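Local coordinates for protein RAI1 (Scheffersomyces stipitis, PDB 5ULJ) that removes the entire NAD cap from the 5' end of NAD-capped RNAs as a metal-dependent decapping nuclease, and binds and stimulates the exoribonuclease RAT1, at residues A31-I36 and E215-V220; I78-N83 and V211-Q216. All coordinates share one frame; numbering follows the deposited sequence.

Interaction 1 (A31-I36 and E215-V220). With 0WD ([[(2R,3S,4R,5R)-5-(3-aminocarbonyl-4H-pyridin-1-yl)-3,4-bis(oxidanyl)oxolan-2-yl]methoxy-oxidanyl-phosphoryl] [(2R,3S,4R,5R)-5-(6-aminopurin-9-yl)-4-oxidanyl-3-phosphonooxy-oxolan-2-yl]methyl hydrogen phosphate), chain F.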
ATOM      1  N   ALA A  31       2.422  -9.954  11.264  1.00 21.43           N
ATOM      2  CA  ALA A  31       2.051  -8.548  11.217  1.00 22.50           C
ATOM      3  C   ALA A  31       2.875  -7.732  12.203  1.00 21.97           C
ATOM      4  O   ALA A  31       3.385  -8.259  13.191  1.00 20.94           O
ATOM      5  CB  ALA A  31       0.564  -8.383  11.505  1.00 22.92           C
ATOM      6  N   PHE A  32       3.013  -6.443  11.916  1.00 19.80           N
ATOM      7  CA  PHE A  32       3.619  -5.509  12.854  1.00 19.37           C
ATOM      8  C   PHE A  32       2.916  -4.168  12.714  1.00 23.58           C
ATOM      9  O   PHE A  32       2.153  -3.960  11.772  1.00 20.84           O
ATOM     10  CB  PHE A  32       5.129  -5.376  12.620  1.00 17.50           C
ATOM     11  CG  PHE A  32       5.500  -4.720  11.317  1.00 18.91           C
ATOM     12  CD1 PHE A  32       5.546  -5.452  10.142  1.00 21.81           C
ATOM     13  CD2 PHE A  32       5.828  -3.374  11.274  1.00 19.34           C
ATOM     14  CE1 PHE A  32       5.899  -4.852   8.946  1.00 17.59           C
ATOM     15  CE2 PHE A  32       6.180  -2.767  10.082  1.00 21.60           C
ATOM     16  CZ  PHE A  32       6.215  -3.508   8.917  1.00 18.05           C
ATOM     17  N   ALA A  33       3.156  -3.260  13.652  1.00 22.54           N
ATOM     18  CA  ALA A  33       2.431  -1.999  13.641  1.00 22.24           C
ATOM     19  C   ALA A  33       3.223  -0.837  14.218  1.00 22.09           C
ATOM     20  O   ALA A  33       4.092  -1.015  15.069  1.00 24.11           O
ATOM     21  CB  ALA A  33       1.117  -2.149  14.396  1.00 19.56           C
ATOM     22  N   ARG A  34       2.913   0.355  13.724  1.00 22.22           N
ATOM     23  CA  ARG A  34       3.358   1.597  14.332  1.00 21.96           C
ATOM     24  C   ARG A  34       2.156   2.205  15.037  1.00 20.70           C
ATOM     25  O   ARG A  34       1.139   2.477  14.402  1.00 24.12           O
ATOM     26  CB  ARG A  34       3.920   2.555  13.281  1.00 21.77           C
ATOM     27  CG  ARG A  34       4.516   3.833  13.848  1.00 21.66           C
ATOM     28  CD  ARG A  34       5.067   4.716  12.736  1.00 20.13           C
ATOM     29  NE  ARG A  34       4.006   5.294  11.917  1.00 21.45           N
ATOM     30  CZ  ARG A  34       4.182   5.763  10.687  1.00 24.94           C
ATOM     31  NH1 ARG A  34       5.381   5.718  10.124  1.00 28.33           N
ATOM     32  NH2 ARG A  34       3.158   6.273  10.016  1.00 26.02           N
ATOM     33  N   ASP A  35       2.252   2.400  16.349  1.00 25.47           N
ATOM     34  CA  ASP A  35       1.102   2.902  17.092  1.00 25.29           C
ATOM     35  C   ASP A  35       1.022   4.423  17.049  1.00 23.48           C
ATOM     36  O   ASP A  35       1.811   5.081  16.370  1.00 26.03           O
ATOM     37  CB  ASP A  35       1.122   2.400  18.545  1.00 26.24           C
ATOM     38  CG  ASP A  35       2.396   2.767  19.291  1.00 28.82           C
ATOM     39  OD1 ASP A  35       3.034   3.788  18.964  1.00 26.53           O
ATOM     40  OD2 ASP A  35       2.754   2.022  20.227  1.00 34.80           O
ATOM     41  N   ILE A  36       0.065   4.969  17.791  1.00 23.75           N
ATOM     42  CA  ILE A  36      -0.242   6.393  17.750  1.00 24.61           C
ATOM     43  C   ILE A  36       0.903   7.258  18.284  1.00 23.11           C
ATOM     44  O   ILE A  36       0.898   8.478  18.122  1.00 23.52           O
ATOM     45  CB  ILE A  36      -1.528   6.692  18.553  1.00 25.71           C
ATOM     46  CG1 ILE A  36      -2.177   7.998  18.086  1.00 26.20           C
ATOM     47  CG2 ILE A  36      -1.238   6.707  20.049  1.00 22.85           C
ATOM     48  CD1 ILE A  36      -3.637   8.114  18.454  1.00 28.57           C
ATOM     49  N   GLU A 215      -0.732   5.889  13.350  1.00 23.21           N
ATOM     50  CA  GLU A 215      -1.213   4.516  13.459  1.00 26.10           C
ATOM     51  C   GLU A 215      -1.177   3.792  12.119  1.00 27.70           C
ATOM     52  O   GLU A 215      -1.851   4.186  11.168  1.00 28.85           O
ATOM     53  CB  GLU A 215      -2.635   4.490  14.025  1.00 26.04           C
ATOM     54  CG  GLU A 215      -2.736   4.939  15.472  1.00 24.10           C
ATOM     55  CD  GLU A 215      -4.164   4.942  15.984  1.00 31.94           C
ATOM     56  OE1 GLU A 215      -5.049   5.470  15.279  1.00 32.56           O
ATOM     57  OE2 GLU A 215      -4.401   4.412  17.090  1.00 38.77           O
ATOM     58  N   GLN A 216      -0.380   2.733  12.055  1.00 23.24           N
ATOM     59  CA  GLN A 216      -0.264   1.927  10.847  1.00 27.68           C
ATOM     60  C   GLN A 216      -0.201   0.446  11.195  1.00 26.07           C
ATOM     61  O   GLN A 216       0.767  -0.014  11.798  1.00 24.83           O
ATOM     62  CB  GLN A 216       0.975   2.331  10.043  1.00 28.29           C
ATOM     63  CG  GLN A 216       0.905   3.722   9.432  1.00 28.22           C
ATOM     64  CD  GLN A 216       0.042   3.769   8.186  1.00 39.30           C
ATOM     65  OE1 GLN A 216      -1.177   3.926   8.266  1.00 42.39           O
ATOM     66  NE2 GLN A 216       0.672   3.629   7.026  1.00 39.17           N
ATOM     67  N   TYR A 217      -1.241  -0.293  10.825  1.00 21.60           N
ATOM     68  CA  TYR A 217      -1.260  -1.738  11.019  1.00 20.61           C
ATOM     69  C   TYR A 217      -0.791  -2.425   9.744  1.00 19.77           C
ATOM     70  O   TYR A 217      -1.484  -2.400   8.727  1.00 20.23           O
ATOM     71  CB  TYR A 217      -2.662  -2.218  11.407  1.00 18.29           C
ATOM     72  CG  TYR A 217      -2.778  -3.714  11.598  1.00 24.05           C
ATOM     73  CD1 TYR A 217      -2.469  -4.304  12.818  1.00 25.04           C
ATOM     74  CD2 TYR A 217      -3.205  -4.537  10.564  1.00 24.99           C
ATOM     75  CE1 TYR A 217      -2.576  -5.672  12.999  1.00 24.40           C
ATOM     76  CE2 TYR A 217      -3.315  -5.904  10.735  1.00 27.48           C
ATOM     77  CZ  TYR A 217      -3.000  -6.466  11.954  1.00 25.98           C
ATOM     78  OH  TYR A 217      -3.111  -7.828  12.125  1.00 25.01           O
ATOM     79  N   ILE A 218       0.387  -3.035   9.802  1.00 19.46           N
ATOM     80  CA  ILE A 218       0.981  -3.641   8.618  1.00 18.79           C
ATOM     81  C   ILE A 218       0.838  -5.156   8.608  1.00 20.27           C
ATOM     82  O   ILE A 218       1.417  -5.852   9.439  1.00 18.95           O
ATOM     83  CB  ILE A 218       2.476  -3.297   8.495  1.00 17.44           C
ATOM     84  CG1 ILE A 218       2.690  -1.784   8.600  1.00 18.70           C
ATOM     85  CG2 ILE A 218       3.038  -3.842   7.187  1.00 15.34           C
ATOM     86  CD1 ILE A 218       2.004  -0.991   7.512  1.00 24.73           C
ATOM     87  N   SER A 219       0.058  -5.658   7.658  1.00 17.86           N
ATOM     88  CA  SER A 219      -0.025  -7.090   7.419  1.00 21.84           C
ATOM     89  C   SER A 219       1.091  -7.502   6.468  1.00 22.73           C
ATOM     90  O   SER A 219       1.430  -6.764   5.544  1.00 20.23           O
ATOM     91  CB  SER A 219      -1.392  -7.466   6.842  1.00 17.12           C
ATOM     92  OG  SER A 219      -1.439  -8.836   6.483  1.00 19.58           O
ATOM     93  N   VAL A 220       1.679  -8.668   6.706  1.00 19.51           N
ATOM     94  CA  VAL A 220       2.687  -9.198   5.798  1.00 16.45           C
ATOM     95  C   VAL A 220       2.237 -10.558   5.287  1.00 21.30           C
ATOM     96  O   VAL A 220       2.051 -11.495   6.063  1.00 18.38           O
ATOM     97  CB  VAL A 220       4.064  -9.324   6.468  1.00 20.61           C
ATOM     98  CG1 VAL A 220       5.085  -9.830   5.462  1.00 18.54           C
ATOM     99  CG2 VAL A 220       4.497  -7.983   7.038  1.00 17.87           C
TER
HETATM  100  C1M 0WD F 402       5.221   3.051   4.604  1.00 40.79           C
HETATM  101  C2M 0WD F 402       4.377   3.516   3.451  1.00 45.38           C
HETATM  102  O2M 0WD F 402       4.839   4.786   2.965  1.00 51.95           O
HETATM  103  C3M 0WD F 402       3.101   3.676   4.216  1.00 48.03           C
HETATM  104  O3M 0WD F 402       3.305   4.709   5.183  1.00 44.15           O
HETATM  105  O4M 0WD F 402       4.456   1.901   5.020  1.00 47.57           O
HETATM  106  C4M 0WD F 402       3.057   2.326   4.940  1.00 42.93           C
HETATM  107  C5M 0WD F 402       2.220   1.277   4.191  1.00 41.78           C
HETATM  108  O5M 0WD F 402       2.866   0.807   3.006  1.00 35.97           O
HETATM  109  PN  0WD F 402       1.953   0.412   1.737  1.00 35.62           P
HETATM  110  O1N 0WD F 402       0.837  -0.174   2.514  1.00 24.38           O
HETATM  111  O2N 0WD F 402       2.924  -0.378   0.949  1.00 24.82           O
HETATM  112  O3P 0WD F 402       1.542   1.821   1.083  1.00 39.10           O
HETATM  113  PA  0WD F 402       0.214   2.161   0.256  1.00 35.96           P
HETATM  114  O1A 0WD F 402       0.522   3.254  -0.692  1.00 41.94           O
HETATM  115  O2A 0WD F 402      -0.382   0.905  -0.248  1.00 27.11           O
HETATM  116  O5B 0WD F 402      -0.739   2.751   1.415  1.00 41.52           O
HETATM  117  C5B 0WD F 402      -1.012   4.153   1.471  1.00 50.68           C
HETATM  118  C4B 0WD F 402      -1.150   4.595   2.931  1.00 51.13           C
HETATM  119  C3B 0WD F 402      -2.209   5.653   3.092  1.00 53.06           C
HETATM  120  O3B 0WD F 402      -3.528   5.118   2.873  1.00 61.09           O
HETATM  121  P2' 0WD F 402      -4.306   5.389   1.512  1.00 61.09           P
HETATM  122  OP2 0WD F 402      -5.711   5.400   1.979  1.00 52.91           O
HETATM  123  OP1 0WD F 402      -3.803   6.698   1.074  1.00 59.12           O
HETATM  124  OP3 0WD F 402      -3.953   4.240   0.665  1.00 51.82           O
HETATM  125  O4B 0WD F 402       0.015   5.323   3.383  1.00 51.87           O
HETATM  126  C1B 0WD F 402      -0.465   6.140   4.499  1.00 51.57           C
HETATM  127  C2B 0WD F 402      -1.968   5.885   4.549  1.00 50.36           C
HETATM  128  O2B 0WD F 402      -2.217   4.666   5.258  1.00 52.97           O
HETATM  129  O   HOH W   1      -2.092   2.992  18.681  1.00 28.95           O
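With chi1 at 67°, Phe32 CG sits between its backbone N and carbonyl carbon, and the ring folds over the neighbouring strand beside Ile218. Ile218 turns its CG2 anti to the backbone N, which sets that methyl 3.5 Å from Phe32 CE1. Ile218 CB lies over one ring face in a CH-pi contact, 3.8 Å from the centroid of the Phe32 ring, while Val220 CG2 approaches the ring edge at CE1. With an alanine at the Phe32 position, Ile218 and Val220 would probably lose their aromatic cover and a gap would open toward Leu90 and Ala93 of helix 88-101. Strands 27-34 and 216-225 pair antiparallel within the RAI1-like PD-(D/E)XK nuclease domain; 216-225 pairs on its other side with 228-239, which carries the substrate-binding Glu235 and the metal-binding Asp237. Phe32 and Ile218 form a hydrogen-bonded pair, with Ile218 N to Phe32 O at 2.8 Å; Arg34 and Gln216 form the next, with Gln216 N to Arg34 O at 2.8 Å. On the face shared with Phe32 and Ile218, Arg34 and Gln216 run side by side, Arg34 NH2 meeting Gln216 CG at 3.5 Å and Arg34 NH1 bonding to Asn83 OD1, and Gln216 reaches on to the bound dinucleotide. The other face carries Ala31, Ala33 and Tyr217, whose OH bonds to Lys48 and Tyr254. A water accepts from Ile36 N and donates to Glu215 OE2.

Interaction 2 (I78-N83 and V211-Q216). With 0WD ([[(2R,3S,4R,5R)-5-(3-aminocarbonyl-4H-pyridin-1-yl)-3,4-bis(oxidanyl)oxolan-2-yl]methoxy-oxidanyl-phosphoryl] [(2R,3S,4R,5R)-5-(6-aminopurin-9-yl)-4-oxidanyl-3-phosphonooxy-oxolan-2-yl]methyl hydrogen phosphate), chain F.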
ATOM      1  N   ILE A  78       2.565  12.815  11.192  1.00 29.89           N
ATOM      2  CA  ILE A  78       3.942  12.358  11.291  1.00 34.88           C
ATOM      3  C   ILE A  78       4.781  13.051  10.221  1.00 37.59           C
ATOM      4  O   ILE A  78       4.347  13.194   9.077  1.00 45.37           O
ATOM      5  CB  ILE A  78       4.053  10.814  11.157  1.00 34.08           C
ATOM      6  CG1 ILE A  78       5.482  10.344  11.450  1.00 38.76           C
ATOM      7  CG2 ILE A  78       3.580  10.335   9.787  1.00 32.06           C
ATOM      8  CD1 ILE A  78       5.629   8.842  11.536  1.00 31.60           C
ATOM      9  N   PRO A  79       5.972  13.530  10.605  1.00 45.36           N
ATOM     10  CA  PRO A  79       6.886  14.100   9.613  1.00 47.99           C
ATOM     11  C   PRO A  79       7.290  13.038   8.593  1.00 50.97           C
ATOM     12  O   PRO A  79       7.654  11.929   8.983  1.00 49.20           O
ATOM     13  CB  PRO A  79       8.077  14.560  10.457  1.00 46.97           C
ATOM     14  CG  PRO A  79       7.520  14.758  11.825  1.00 47.80           C
ATOM     15  CD  PRO A  79       6.473  13.698  11.979  1.00 41.98           C
ATOM     16  N   GLU A  80       7.225  13.371   7.306  1.00 50.55           N
ATOM     17  CA  GLU A  80       7.415  12.382   6.245  1.00 56.25           C
ATOM     18  C   GLU A  80       8.862  11.905   6.124  1.00 54.32           C
ATOM     19  O   GLU A  80       9.200  11.146   5.215  1.00 57.23           O
ATOM     20  CB  GLU A  80       6.942  12.946   4.904  1.00 50.41           C
ATOM     21  CG  GLU A  80       5.426  12.918   4.720  1.00 59.47           C
ATOM     22  CD  GLU A  80       4.792  11.620   5.194  1.00 55.44           C
ATOM     23  OE1 GLU A  80       5.313  10.534   4.856  1.00 60.42           O
ATOM     24  OE2 GLU A  80       3.773  11.687   5.912  1.00 59.38           O
ATOM     25  N   GLU A  81       9.708  12.351   7.043  1.00 53.94           N
ATOM     26  CA  GLU A  81      11.075  11.862   7.146  1.00 56.34           C
ATOM     27  C   GLU A  81      11.095  10.455   7.730  1.00 51.98           C
ATOM     28  O   GLU A  81      11.938   9.632   7.378  1.00 45.66           O
ATOM     29  CB  GLU A  81      11.905  12.799   8.026  1.00 56.14           C
ATOM     30  CG  GLU A  81      11.042  13.575   9.004  1.00 60.66           C
ATOM     31  CD  GLU A  81      11.826  14.484   9.925  1.00 63.31           C
ATOM     32  OE1 GLU A  81      13.029  14.232  10.142  1.00 72.38           O
ATOM     33  OE2 GLU A  81      11.230  15.449  10.445  1.00 63.00           O
ATOM     34  N   LYS A  82      10.149  10.187   8.624  1.00 49.73           N
ATOM     35  CA  LYS A  82      10.186   8.987   9.453  1.00 50.29           C
ATOM     36  C   LYS A  82       9.174   7.921   9.042  1.00 46.58           C
ATOM     37  O   LYS A  82       8.982   6.939   9.758  1.00 43.10           O
ATOM     38  CB  LYS A  82       9.936   9.367  10.914  1.00 48.40           C
ATOM     39  CG  LYS A  82      10.500  10.719  11.309  1.00 53.53           C
ATOM     40  CD  LYS A  82       9.995  11.135  12.679  1.00 55.23           C
ATOM     41  CE  LYS A  82      11.014  10.857  13.771  1.00 55.18           C
ATOM     42  NZ  LYS A  82      11.977  11.983  13.915  1.00 54.94           N
ATOM     43  N   ASN A  83       8.529   8.106   7.895  1.00 44.12           N
ATOM     44  CA  ASN A  83       7.399   7.255   7.531  1.00 45.10           C
ATOM     45  C   ASN A  83       7.786   5.980   6.779  1.00 43.84           C
ATOM     46  O   ASN A  83       7.293   5.730   5.678  1.00 40.33           O
ATOM     47  CB  ASN A  83       6.395   8.055   6.698  1.00 45.68           C
ATOM     48  CG  ASN A  83       4.987   7.505   6.802  1.00 42.37           C
ATOM     49  OD1 ASN A  83       4.710   6.633   7.626  1.00 42.22           O
ATOM     50  ND2 ASN A  83       4.088   8.019   5.971  1.00 48.02           N
ATOM     51  N   VAL A 211      -7.128  12.223  15.698  1.00 29.74           N
ATOM     52  CA  VAL A 211      -7.035  11.940  14.272  1.00 29.36           C
ATOM     53  C   VAL A 211      -5.578  12.084  13.855  1.00 24.76           C
ATOM     54  O   VAL A 211      -4.970  13.135  14.050  1.00 26.08           O
ATOM     55  CB  VAL A 211      -7.914  12.876  13.428  1.00 28.02           C
ATOM     56  CG1 VAL A 211      -7.686  12.616  11.946  1.00 19.87           C
ATOM     57  CG2 VAL A 211      -9.381  12.694  13.788  1.00 28.71           C
ATOM     58  N   ASN A 212      -5.017  11.022  13.287  1.00 21.79           N
ATOM     59  CA  ASN A 212      -3.588  10.983  13.016  1.00 22.58           C
ATOM     60  C   ASN A 212      -3.230  10.079  11.846  1.00 23.89           C
ATOM     61  O   ASN A 212      -4.061   9.310  11.366  1.00 24.64           O
ATOM     62  CB  ASN A 212      -2.838  10.514  14.261  1.00 23.99           C
ATOM     63  CG  ASN A 212      -3.066   9.044  14.554  1.00 24.61           C
ATOM     64  OD1 ASN A 212      -2.223   8.201  14.251  1.00 24.96           O
ATOM     65  ND2 ASN A 212      -4.219   8.727  15.135  1.00 26.49           N
ATOM     66  N   ASN A 213      -1.984  10.177  11.395  1.00 20.17           N
ATOM     67  CA  ASN A 213      -1.460   9.250  10.402  1.00 23.90           C
ATOM     68  C   ASN A 213      -0.248   8.505  10.952  1.00 23.26           C
ATOM     69  O   ASN A 213       0.592   8.015  10.198  1.00 23.36           O
ATOM     70  CB  ASN A 213      -1.106   9.982   9.102  1.00 25.44           C
ATOM     71  CG  ASN A 213       0.034  10.967   9.272  1.00 31.15           C
ATOM     72  OD1 ASN A 213       0.345  11.394  10.383  1.00 28.61           O
ATOM     73  ND2 ASN A 213       0.663  11.335   8.161  1.00 32.94           N
ATOM     74  N   TYR A 214      -0.168   8.431  12.278  1.00 22.43           N
ATOM     75  CA  TYR A 214       0.868   7.659  12.955  1.00 24.88           C
ATOM     76  C   TYR A 214       0.510   6.178  12.977  1.00 22.51           C
ATOM     77  O   TYR A 214       1.342   5.323  12.669  1.00 21.83           O
ATOM     78  CB  TYR A 214       1.070   8.159  14.388  1.00 22.51           C
ATOM     79  CG  TYR A 214       2.054   9.296  14.521  1.00 23.40           C
ATOM     80  CD1 TYR A 214       1.661  10.610  14.303  1.00 29.11           C
ATOM     81  CD2 TYR A 214       3.375   9.058  14.875  1.00 30.47           C
ATOM     82  CE1 TYR A 214       2.557  11.653  14.429  1.00 30.07           C
ATOM     83  CE2 TYR A 214       4.280  10.096  15.002  1.00 31.59           C
ATOM     84  CZ  TYR A 214       3.864  11.391  14.777  1.00 36.18           C
ATOM     85  OH  TYR A 214       4.761  12.427  14.903  1.00 41.63           O
ATOM     86  N   GLU A 215      -0.732   5.889  13.350  1.00 23.21           N
ATOM     87  CA  GLU A 215      -1.213   4.516  13.459  1.00 26.10           C
ATOM     88  C   GLU A 215      -1.177   3.792  12.119  1.00 27.70           C
ATOM     89  O   GLU A 215      -1.851   4.186  11.168  1.00 28.85           O
ATOM     90  CB  GLU A 215      -2.635   4.490  14.025  1.00 26.04           C
ATOM     91  CG  GLU A 215      -2.736   4.939  15.472  1.00 24.10           C
ATOM     92  CD  GLU A 215      -4.164   4.942  15.984  1.00 31.94           C
ATOM     93  OE1 GLU A 215      -5.049   5.470  15.279  1.00 32.56           O
ATOM     94  OE2 GLU A 215      -4.401   4.412  17.090  1.00 38.77           O
ATOM     95  N   GLN A 216      -0.380   2.733  12.055  1.00 23.24           N
ATOM     96  CA  GLN A 216      -0.264   1.927  10.847  1.00 27.68           C
ATOM     97  C   GLN A 216      -0.201   0.446  11.195  1.00 26.07           C
ATOM     98  O   GLN A 216       0.767  -0.014  11.798  1.00 24.83           O
ATOM     99  CB  GLN A 216       0.975   2.331  10.043  1.00 28.29           C
ATOM    100  CG  GLN A 216       0.905   3.722   9.432  1.00 28.22           C
ATOM    101  CD  GLN A 216       0.042   3.769   8.186  1.00 39.30           C
ATOM    102  OE1 GLN A 216      -1.177   3.926   8.266  1.00 42.39           O
ATOM    103  NE2 GLN A 216       0.672   3.629   7.026  1.00 39.17           N
TER
HETATM  104  C1M 0WD F 402       5.221   3.051   4.604  1.00 40.79           C
HETATM  105  C2M 0WD F 402       4.377   3.516   3.451  1.00 45.38           C
HETATM  106  O2M 0WD F 402       4.839   4.786   2.965  1.00 51.95           O
HETATM  107  C3M 0WD F 402       3.101   3.676   4.216  1.00 48.03           C
HETATM  108  O3M 0WD F 402       3.305   4.709   5.183  1.00 44.15           O
HETATM  109  O4M 0WD F 402       4.456   1.901   5.020  1.00 47.57           O
HETATM  110  C4M 0WD F 402       3.057   2.326   4.940  1.00 42.93           C
HETATM  111  C5M 0WD F 402       2.220   1.277   4.191  1.00 41.78           C
HETATM  112  O5M 0WD F 402       2.866   0.807   3.006  1.00 35.97           O
HETATM  113  PN  0WD F 402       1.953   0.412   1.737  1.00 35.62           P
HETATM  114  O1N 0WD F 402       0.837  -0.174   2.514  1.00 24.38           O
HETATM  115  O2N 0WD F 402       2.924  -0.378   0.949  1.00 24.82           O
HETATM  116  O3P 0WD F 402       1.542   1.821   1.083  1.00 39.10           O
HETATM  117  PA  0WD F 402       0.214   2.161   0.256  1.00 35.96           P
HETATM  118  O1A 0WD F 402       0.522   3.254  -0.692  1.00 41.94           O
HETATM  119  O2A 0WD F 402      -0.382   0.905  -0.248  1.00 27.11           O
HETATM  120  O5B 0WD F 402      -0.739   2.751   1.415  1.00 41.52           O
HETATM  121  C5B 0WD F 402      -1.012   4.153   1.471  1.00 50.68           C
HETATM  122  C4B 0WD F 402      -1.150   4.595   2.931  1.00 51.13           C
HETATM  123  C3B 0WD F 402      -2.209   5.653   3.092  1.00 53.06           C
HETATM  124  O3B 0WD F 402      -3.528   5.118   2.873  1.00 61.09           O
HETATM  125  P2' 0WD F 402      -4.306   5.389   1.512  1.00 61.09           P
HETATM  126  OP2 0WD F 402      -5.711   5.400   1.979  1.00 52.91           O
HETATM  127  OP1 0WD F 402      -3.803   6.698   1.074  1.00 59.12           O
HETATM  128  OP3 0WD F 402      -3.953   4.240   0.665  1.00 51.82           O
HETATM  129  O4B 0WD F 402       0.015   5.323   3.383  1.00 51.87           O
HETATM  130  C1B 0WD F 402      -0.465   6.140   4.499  1.00 51.57           C
HETATM  131  C2B 0WD F 402      -1.968   5.885   4.549  1.00 50.36           C
HETATM  132  O2B 0WD F 402      -2.217   4.666   5.258  1.00 52.97           O
HETATM  133  O   HOH W   2       1.578   7.181   7.489  1.00 37.51           O
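Ile78 packs over the ring of Tyr214 where two loops meet beside the dinucleotide pocket of this PD-(D/E)XK nuclease, one leading into helix 88-101 and the other into strand 216-225. The apolar part is a CH-pi contact: Ile78 CB stands over the centre of one ring face, 3.7 Å from the centroid of the Tyr214 ring and 13° off its normal. Ile78 CG1, anti to the backbone N (chi1 -172°), carries the chain on across the CE2 side of the ring, and Pro79 CD adds a contact at Tyr214 OH. Lys76 makes a cation-pi interaction with the same ring. One direct hydrogen bond joins the loops: Ile78 N donates to Asn213 OD1 at 2.8 Å, in the amide plane and on a lone pair of the oxygen. Ile78 CG2 lies against that amide, 3.5 Å from Asn213 ND2. Within 211-216, an Asx motif shapes the turn, Asn212 OD1 accepting from Glu215 N at 2.9 Å and more weakly from Tyr214 N. In 78-83, Asn83 ND2 donates to the syn lone pair of Glu80 OE1, a bond that, with Arg34 NH1 on Asn83 OD1, is likely to fix the rotation of this amide beside the ribose hydroxyl O3M of the ligand. Solvent supplies a second polar link, a single water that accepts from Asn83 ND2 at 3.1 Å and donates to Asn213 O at 3.0 Å.

Interaction 1 is a buried strand pairing, whereas interaction 2 is a smaller, partly buried meeting of loops; the surface between the segments falls from 562 to 252 Å². Regular backbone bonds and apolar side chains hold the first, while the second relies on an asparagine amide, a tyrosine face and a water. They share Glu215 and Gln216, where the loop of interaction 2 becomes the strand of interaction 1. Arg34 ties them together: its NE and NH1 hydrogen-bond to Tyr214 O and Asn83 OD1 respectively, and its NH2 bonds weakly to Asn213 O. Both contacts reach the bound dinucleotide, 31-36/215-220 through Gln216 and 78-83/211-216 through Asn83 as well.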